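Local coordinates for substrate-binding protein (Synechococcus sp., PDB 6WPN) that probably binds sugars in the periplasm as the substrate-binding protein of a transport system, at residues 198-203 and 222-227; 214-219 and 411-416. All coordinates share one frame; numbering follows the deposited sequence.

Interaction 1 (198-203 and 222-227); sequences ESFVQM and RKAFAF
Lys-223, Ala-224, Phe-225 and Phe-227 of helix 219-233 meet Phe-200 and the selenomethionine Met-203 at the end of helix 195-202, a helix-helix contact in a protein of the bacterial extracellular solute-binding family. No hydrogen bond links the two segments. Lys-223 takes part mainly through its backbone, its O lying 4.3 Å from Met-203 CE. The closest backbone approach is at Ala-224, where Ala-224 CA and Phe-200 CA are 6.2 Å apart; the small alanine side chain is consistent with so near a pass. Its CB meets Phe-200 CD2 at 3.6 Å, while Met-203 CE reaches its CA. With CG anti to its carbonyl carbon, Phe-200 carries its ring past this methyl to Phe-225. There the two rings form an offset edge-to-face pair, planes at 77°: the edge of Phe-200 is turned to the face of Phe-225, and Phe-200 CE2 sits 3.6 Å from Phe-225 CD1. Ile-395 and Leu-399 of helix 388-403 also touch Phe-225, so the pair belongs to a larger apolar layer. Were Phe-200 replaced by an alanine, the Phe-225 face would probably lose its aromatic mate and a gap would open beside the Ala-224 methyl. Phe-227 closes the contact with a Met-aromatic interaction, Met-203 SE lying 4.7 Å from the centroid of the Phe-227 ring and 26° off the ring normal. Val-168 and Pro-169 of helix 168-179 also touch Phe-227. The Met-203 chain bends at its last torsion (chi3 72°), which brings Met-203 CE to 3.7 Å from Phe-227 CB.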
ATOM      1  N   GLU A 198      -4.940   4.738   7.109  1.00 53.46           N
ATOM      2  CA  GLU A 198      -5.859   3.653   6.782  1.00 53.81           C
ATOM      3  C   GLU A 198      -6.566   3.126   8.027  1.00 51.83           C
ATOM      4  O   GLU A 198      -7.741   2.745   7.960  1.00 47.52           O
ATOM      5  CB  GLU A 198      -5.113   2.530   6.062  1.00 58.50           C
ATOM      6  CG  GLU A 198      -4.632   2.906   4.663  1.00 65.11           C
ATOM      7  CD  GLU A 198      -3.528   1.995   4.154  1.00 67.35           C
ATOM      8  OE1 GLU A 198      -3.045   1.153   4.938  1.00 61.63           O
ATOM      9  OE2 GLU A 198      -3.155   2.110   2.967  1.00 69.01           O
ATOM     10  N   SER A 199      -5.875   3.102   9.174  1.00 39.65           N
ATOM     11  CA  SER A 199      -6.532   2.670  10.405  1.00 42.08           C
ATOM     12  C   SER A 199      -7.659   3.620  10.784  1.00 47.99           C
ATOM     13  O   SER A 199      -8.700   3.188  11.297  1.00 43.72           O
ATOM     14  CB  SER A 199      -5.530   2.570  11.552  1.00 39.95           C
ATOM     15  OG  SER A 199      -5.229   3.854  12.068  1.00 45.74           O
ATOM     16  N   PHE A 200      -7.465   4.921  10.540  1.00 54.00           N
ATOM     17  CA  PHE A 200      -8.541   5.883  10.745  1.00 44.85           C
ATOM     18  C   PHE A 200      -9.771   5.483   9.948  1.00 43.53           C
ATOM     19  O   PHE A 200     -10.888   5.446  10.478  1.00 43.86           O
ATOM     20  CB  PHE A 200      -8.078   7.294  10.355  1.00 46.10           C
ATOM     21  CG  PHE A 200      -7.261   7.990  11.417  1.00 47.77           C
ATOM     22  CD1 PHE A 200      -5.942   7.646  11.640  1.00 52.55           C
ATOM     23  CD2 PHE A 200      -7.814   9.001  12.181  1.00 61.78           C
ATOM     24  CE1 PHE A 200      -5.191   8.282  12.613  1.00 53.35           C
ATOM     25  CE2 PHE A 200      -7.065   9.641  13.157  1.00 63.35           C
ATOM     26  CZ  PHE A 200      -5.750   9.278  13.369  1.00 52.83           C
ATOM     27  N   VAL A 201      -9.582   5.158   8.668  1.00 44.75           N
ATOM     28  CA  VAL A 201     -10.711   4.755   7.838  1.00 52.37           C
ATOM     29  C   VAL A 201     -11.324   3.459   8.362  1.00 54.38           C
ATOM     30  O   VAL A 201     -12.549   3.299   8.370  1.00 64.15           O
ATOM     31  CB  VAL A 201     -10.276   4.625   6.367  1.00 55.45           C
ATOM     32  CG1 VAL A 201     -11.462   4.237   5.496  1.00 50.34           C
ATOM     33  CG2 VAL A 201      -9.647   5.921   5.884  1.00 56.72           C
ATOM     34  N   GLN A 202     -10.485   2.518   8.817  1.00 47.96           N
ATOM     35  CA  GLN A 202     -11.010   1.265   9.360  1.00 44.94           C
ATOM     36  C   GLN A 202     -11.739   1.484  10.676  1.00 52.79           C
ATOM     37  O   GLN A 202     -12.636   0.706  11.023  1.00 46.24           O
ATOM     38  CB  GLN A 202      -9.892   0.241   9.551  1.00 40.52           C
ATOM     39  CG  GLN A 202      -9.385  -0.378   8.265  1.00 43.68           C
ATOM     40  CD  GLN A 202      -8.190  -1.286   8.486  1.00 44.26           C
ATOM     41  OE1 GLN A 202      -7.314  -0.992   9.297  1.00 46.81           O
ATOM     42  NE2 GLN A 202      -8.162  -2.408   7.776  1.00 55.66           N
HETATM   43  N   MSE A 203     -11.403   2.580  11.337  1.00 55.00           N
HETATM   44  CA  MSE A 203     -12.025   2.918  12.632  1.00 54.03           C
HETATM   45  C   MSE A 203     -13.309   3.721  12.424  1.00 61.19           C
HETATM   46  O   MSE A 203     -13.823   4.245  13.394  1.00 72.20           O
HETATM   47  CB  MSE A 203     -11.014   3.627  13.516  1.00 54.49           C
HETATM   48  CG  MSE A 203      -9.925   2.725  13.936  1.00 73.16           C
HETATM   49 SE   MSE A 203      -8.661   3.707  14.958  1.00 90.02          SE
HETATM   50  CE  MSE A 203      -9.630   3.984  16.576  1.00113.55           C
ATOM     51  N   ARG A 222     -12.173  11.829  16.826  1.00 57.25           N
ATOM     52  CA  ARG A 222     -11.642  12.071  18.163  1.00 63.17           C
ATOM     53  C   ARG A 222     -11.311  10.759  18.860  1.00 69.45           C
ATOM     54  O   ARG A 222     -10.296  10.652  19.559  1.00 70.21           O
ATOM     55  CB  ARG A 222     -12.645  12.878  18.986  1.00 59.92           C
ATOM     56  CG  ARG A 222     -12.929  14.261  18.426  1.00 57.55           C
ATOM     57  CD  ARG A 222     -13.771  15.087  19.381  1.00 62.95           C
ATOM     58  NE  ARG A 222     -15.167  14.659  19.411  1.00 79.57           N
ATOM     59  CZ  ARG A 222     -16.102  15.087  18.565  1.00 79.36           C
ATOM     60  NH1 ARG A 222     -15.794  15.954  17.610  1.00 68.37           N
ATOM     61  NH2 ARG A 222     -17.348  14.644  18.673  1.00 83.82           N
ATOM     62  N   LYS A 223     -12.150   9.742  18.664  1.00 62.31           N
ATOM     63  CA  LYS A 223     -11.872   8.429  19.230  1.00 65.45           C
ATOM     64  C   LYS A 223     -10.603   7.839  18.626  1.00 62.72           C
ATOM     65  O   LYS A 223      -9.792   7.231  19.335  1.00 57.55           O
ATOM     66  CB  LYS A 223     -13.081   7.518  19.017  1.00 72.22           C
ATOM     67  CG  LYS A 223     -12.962   6.112  19.565  1.00 76.27           C
ATOM     68  CD  LYS A 223     -14.267   5.356  19.327  1.00 75.65           C
ATOM     69  CE  LYS A 223     -14.120   3.861  19.544  1.00 69.27           C
ATOM     70  NZ  LYS A 223     -15.407   3.147  19.276  1.00 71.85           N
ATOM     71  N   ALA A 224     -10.405   8.030  17.319  1.00 59.17           N
ATOM     72  CA  ALA A 224      -9.215   7.507  16.658  1.00 44.93           C
ATOM     73  C   ALA A 224      -7.957   8.236  17.114  1.00 42.80           C
ATOM     74  O   ALA A 224      -6.908   7.608  17.306  1.00 47.14           O
ATOM     75  CB  ALA A 224      -9.373   7.607  15.142  1.00 52.64           C
ATOM     76  N   PHE A 225      -8.025   9.564  17.249  1.00 47.38           N
ATOM     77  CA  PHE A 225      -6.886  10.319  17.766  1.00 52.02           C
ATOM     78  C   PHE A 225      -6.528   9.880  19.180  1.00 43.49           C
ATOM     79  O   PHE A 225      -5.351   9.679  19.503  1.00 51.45           O
ATOM     80  CB  PHE A 225      -7.181  11.822  17.745  1.00 56.13           C
ATOM     81  CG  PHE A 225      -6.675  12.530  16.516  1.00 51.51           C
ATOM     82  CD1 PHE A 225      -7.363  12.457  15.317  1.00 58.53           C
ATOM     83  CD2 PHE A 225      -5.503  13.267  16.565  1.00 46.97           C
ATOM     84  CE1 PHE A 225      -6.892  13.114  14.188  1.00 59.97           C
ATOM     85  CE2 PHE A 225      -5.026  13.918  15.442  1.00 46.48           C
ATOM     86  CZ  PHE A 225      -5.722  13.841  14.254  1.00 49.87           C
ATOM     87  N   ALA A 226      -7.534   9.739  20.042  1.00 46.39           N
ATOM     88  CA  ALA A 226      -7.286   9.299  21.412  1.00 46.18           C
ATOM     89  C   ALA A 226      -6.727   7.883  21.444  1.00 48.22           C
ATOM     90  O   ALA A 226      -5.895   7.556  22.298  1.00 44.31           O
ATOM     91  CB  ALA A 226      -8.573   9.387  22.230  1.00 45.78           C
ATOM     92  N   PHE A 227      -7.185   7.028  20.529  1.00 41.49           N
ATOM     93  CA  PHE A 227      -6.688   5.660  20.460  1.00 40.02           C
ATOM     94  C   PHE A 227      -5.171   5.636  20.333  1.00 46.47           C
ATOM     95  O   PHE A 227      -4.474   5.007  21.139  1.00 48.25           O
ATOM     96  CB  PHE A 227      -7.346   4.936  19.280  1.00 45.50           C
ATOM     97  CG  PHE A 227      -6.884   3.513  19.083  1.00 44.12           C
ATOM     98  CD1 PHE A 227      -5.831   3.225  18.227  1.00 43.19           C
ATOM     99  CD2 PHE A 227      -7.522   2.463  19.730  1.00 49.34           C
ATOM    100  CE1 PHE A 227      -5.408   1.921  18.031  1.00 49.28           C
ATOM    101  CE2 PHE A 227      -7.111   1.153  19.536  1.00 46.66           C
ATOM    102  CZ  PHE A 227      -6.049   0.880  18.685  1.00 47.15           C
TER

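Interaction 2 (214-219 and 411-416)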
ATOM      1  N   ALA A 214     -12.534  19.422   5.797  1.00 83.95           N
ATOM      2  CA  ALA A 214     -12.220  18.471   6.859  1.00 79.45           C
ATOM      3  C   ALA A 214     -13.497  17.865   7.427  1.00 73.83           C
ATOM      4  O   ALA A 214     -14.418  18.585   7.822  1.00 71.97           O
ATOM      5  CB  ALA A 214     -11.418  19.154   7.967  1.00 78.13           C
ATOM      6  N   ALA A 215     -13.553  16.535   7.474  1.00 66.53           N
ATOM      7  CA  ALA A 215     -14.721  15.836   7.995  1.00 64.14           C
ATOM      8  C   ALA A 215     -14.411  14.942   9.190  1.00 68.06           C
ATOM      9  O   ALA A 215     -15.308  14.228   9.657  1.00 66.23           O
ATOM     10  CB  ALA A 215     -15.374  15.005   6.887  1.00 65.71           C
ATOM     11  N   PHE A 216     -13.184  14.967   9.712  1.00 62.09           N
ATOM     12  CA  PHE A 216     -12.773  14.018  10.740  1.00 59.07           C
ATOM     13  C   PHE A 216     -12.951  14.540  12.160  1.00 60.05           C
ATOM     14  O   PHE A 216     -12.657  13.806  13.109  1.00 67.54           O
ATOM     15  CB  PHE A 216     -11.311  13.604  10.538  1.00 51.57           C
ATOM     16  CG  PHE A 216     -10.362  14.761  10.436  1.00 53.84           C
ATOM     17  CD1 PHE A 216      -9.841  15.350  11.577  1.00 59.17           C
ATOM     18  CD2 PHE A 216      -9.977  15.250   9.200  1.00 52.09           C
ATOM     19  CE1 PHE A 216      -8.968  16.416  11.487  1.00 61.27           C
ATOM     20  CE2 PHE A 216      -9.100  16.313   9.103  1.00 56.63           C
ATOM     21  CZ  PHE A 216      -8.595  16.896  10.249  1.00 55.85           C
ATOM     22  N   ASN A 217     -13.392  15.785  12.341  1.00 59.67           N
ATOM     23  CA  ASN A 217     -13.672  16.301  13.682  1.00 68.88           C
ATOM     24  C   ASN A 217     -15.050  15.795  14.118  1.00 72.17           C
ATOM     25  O   ASN A 217     -16.023  16.538  14.253  1.00 80.97           O
ATOM     26  CB  ASN A 217     -13.583  17.820  13.706  1.00 70.01           C
ATOM     27  CG  ASN A 217     -13.649  18.385  15.112  1.00 78.59           C
ATOM     28  OD1 ASN A 217     -13.545  17.652  16.097  1.00 86.72           O
ATOM     29  ND2 ASN A 217     -13.812  19.697  15.213  1.00 83.61           N
ATOM     30  N   THR A 218     -15.107  14.496  14.353  1.00 72.98           N
ATOM     31  CA  THR A 218     -16.325  13.752  14.635  1.00 72.70           C
ATOM     32  C   THR A 218     -16.055  12.860  15.834  1.00 66.89           C
ATOM     33  O   THR A 218     -14.926  12.802  16.330  1.00 65.96           O
ATOM     34  CB  THR A 218     -16.737  12.925  13.400  1.00 72.13           C
ATOM     35  OG1 THR A 218     -15.634  12.120  12.959  1.00 71.50           O
ATOM     36  CG2 THR A 218     -17.190  13.839  12.265  1.00 71.12           C
ATOM     37  N   PRO A 219     -17.074  12.168  16.357  1.00 76.76           N
ATOM     38  CA  PRO A 219     -16.798  11.189  17.418  1.00 75.63           C
ATOM     39  C   PRO A 219     -15.842  10.103  16.983  1.00 74.65           C
ATOM     40  O   PRO A 219     -15.032   9.644  17.798  1.00 76.49           O
ATOM     41  CB  PRO A 219     -18.184  10.613  17.730  1.00 78.83           C
ATOM     42  CG  PRO A 219     -18.907  10.768  16.473  1.00 87.85           C
ATOM     43  CD  PRO A 219     -18.501  12.144  16.007  1.00 82.42           C
ATOM     44  N   GLN A 411      -6.998  18.625  21.078  1.00 60.30           N
ATOM     45  CA  GLN A 411      -6.257  19.774  20.578  1.00 60.25           C
ATOM     46  C   GLN A 411      -5.615  19.449  19.234  1.00 55.33           C
ATOM     47  O   GLN A 411      -5.591  20.287  18.329  1.00 54.81           O
ATOM     48  CB  GLN A 411      -5.192  20.175  21.599  1.00 74.29           C
ATOM     49  CG  GLN A 411      -4.605  21.554  21.410  1.00 91.35           C
ATOM     50  CD  GLN A 411      -5.590  22.645  21.769  1.00103.84           C
ATOM     51  OE1 GLN A 411      -6.539  22.413  22.520  1.00110.26           O
ATOM     52  NE2 GLN A 411      -5.362  23.849  21.248  1.00104.11           N
ATOM     53  N   ALA A 412      -5.112  18.222  19.079  1.00 58.00           N
ATOM     54  CA  ALA A 412      -4.564  17.808  17.790  1.00 60.48           C
ATOM     55  C   ALA A 412      -5.644  17.778  16.716  1.00 56.62           C
ATOM     56  O   ALA A 412      -5.423  18.229  15.586  1.00 52.66           O
ATOM     57  CB  ALA A 412      -3.893  16.438  17.919  1.00 46.99           C
ATOM     58  N   VAL A 413      -6.821  17.246  17.058  1.00 65.62           N
ATOM     59  CA  VAL A 413      -7.935  17.183  16.114  1.00 60.73           C
ATOM     60  C   VAL A 413      -8.288  18.574  15.615  1.00 60.82           C
ATOM     61  O   VAL A 413      -8.448  18.799  14.410  1.00 64.61           O
ATOM     62  CB  VAL A 413      -9.150  16.502  16.769  1.00 61.98           C
ATOM     63  CG1 VAL A 413     -10.328  16.488  15.813  1.00 59.70           C
ATOM     64  CG2 VAL A 413      -8.788  15.095  17.209  1.00 60.64           C
ATOM     65  N   LEU A 414      -8.426  19.525  16.537  1.00 55.87           N
ATOM     66  CA  LEU A 414      -8.804  20.876  16.139  1.00 65.60           C
ATOM     67  C   LEU A 414      -7.729  21.512  15.271  1.00 65.32           C
ATOM     68  O   LEU A 414      -8.036  22.131  14.245  1.00 64.41           O
ATOM     69  CB  LEU A 414      -9.070  21.736  17.372  1.00 64.18           C
ATOM     70  CG  LEU A 414      -9.661  23.085  16.979  1.00 85.61           C
ATOM     71  CD1 LEU A 414     -11.086  22.892  16.467  1.00 96.03           C
ATOM     72  CD2 LEU A 414      -9.601  24.091  18.121  1.00 85.90           C
ATOM     73  N   GLU A 415      -6.459  21.361  15.658  1.00 65.45           N
ATOM     74  CA  GLU A 415      -5.377  21.934  14.865  1.00 65.12           C
ATOM     75  C   GLU A 415      -5.333  21.313  13.478  1.00 58.52           C
ATOM     76  O   GLU A 415      -5.168  22.021  12.479  1.00 68.61           O
ATOM     77  CB  GLU A 415      -4.037  21.736  15.576  1.00 66.16           C
ATOM     78  CG  GLU A 415      -3.888  22.486  16.895  1.00 72.24           C
ATOM     79  CD  GLU A 415      -3.628  23.966  16.710  1.00 87.64           C
ATOM     80  OE1 GLU A 415      -3.400  24.392  15.558  1.00 93.35           O
ATOM     81  OE2 GLU A 415      -3.657  24.705  17.720  1.00 97.06           O
ATOM     82  N   ALA A 416      -5.499  19.993  13.393  1.00 53.14           N
ATOM     83  CA  ALA A 416      -5.526  19.341  12.086  1.00 56.09           C
ATOM     84  C   ALA A 416      -6.710  19.818  11.254  1.00 60.80           C
ATOM     85  O   ALA A 416      -6.564  20.112  10.062  1.00 64.10           O
ATOM     86  CB  ALA A 416      -5.560  17.823  12.256  1.00 49.65           C
TER
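The ring of Phe-216 meets helix 409-427 with its edge: CZ lies 3.6 Å from the backbone C of Ala-416, which is near the ring plane, and CE1 is 3.8 Å from Val-413 O, also at the edge. The methyl of Ala-416 touches the same end of the ring, its CB 3.8 Å from Phe-216 CZ. The ring thus pushes edge-first against one turn of the helix, where Val-413 and Ala-416, three residues apart, receive it. Phe-216 gets there with CG lodged between its own backbone N and carbonyl carbon (chi1 53°), a setting that turns the ring out of the loop toward the helix. Leu-391 of helix 388-403 and Val-205 also touch the buried Phe-216.

The other flat group is the amide of Asn-217, whose side chain lies across Val-413. Its OD1 is 3.4 Å from Val-413 CG1, a contact between a polar oxygen and a methyl; the oxygen finds its hydrogen bond with Arg-222 NH1. On the other branch, Asn-217 ND2 makes a weak hydrogen bond to Glu-417 OE1 and stands 4.4 Å from Leu-414 CD1 at the more exposed margin. The amide therefore has polar partners on two helices, which should limit its freedom to flip.

Asn-217 is the centre of an inverse gamma turn, closed by a weak bond from Thr-218 N to Phe-216 O at 2.8 Å. Thr-218 then takes the N-cap position of helix 219-233, making this a loop-to-helix contact in which a tight turn, just ahead of the N-cap, packs against the C-terminal helix.

In the fold
Following the chain from the N terminus, the first of these segments is reached in helix 195-202; the chain then passes through a mostly irregular loop and enters helix 219-233, and interaction 1 closes this short excursion of 18 intervening residues. Interaction 2 starts inside that loop, at 214-219, and closes a far longer circuit, 191 residues on, at helix 409-427. Their segments alternate along the sequence, so the two contacts cross and do not nest. Their centres are 11 Å apart, and they touch directly: Phe-225 CG packs on Val-413 CG2 at 3.4 Å. Helix 219-233 thus contacts both helix 195-202 and the C-terminal helix, tying the chain's end to this part of the fold.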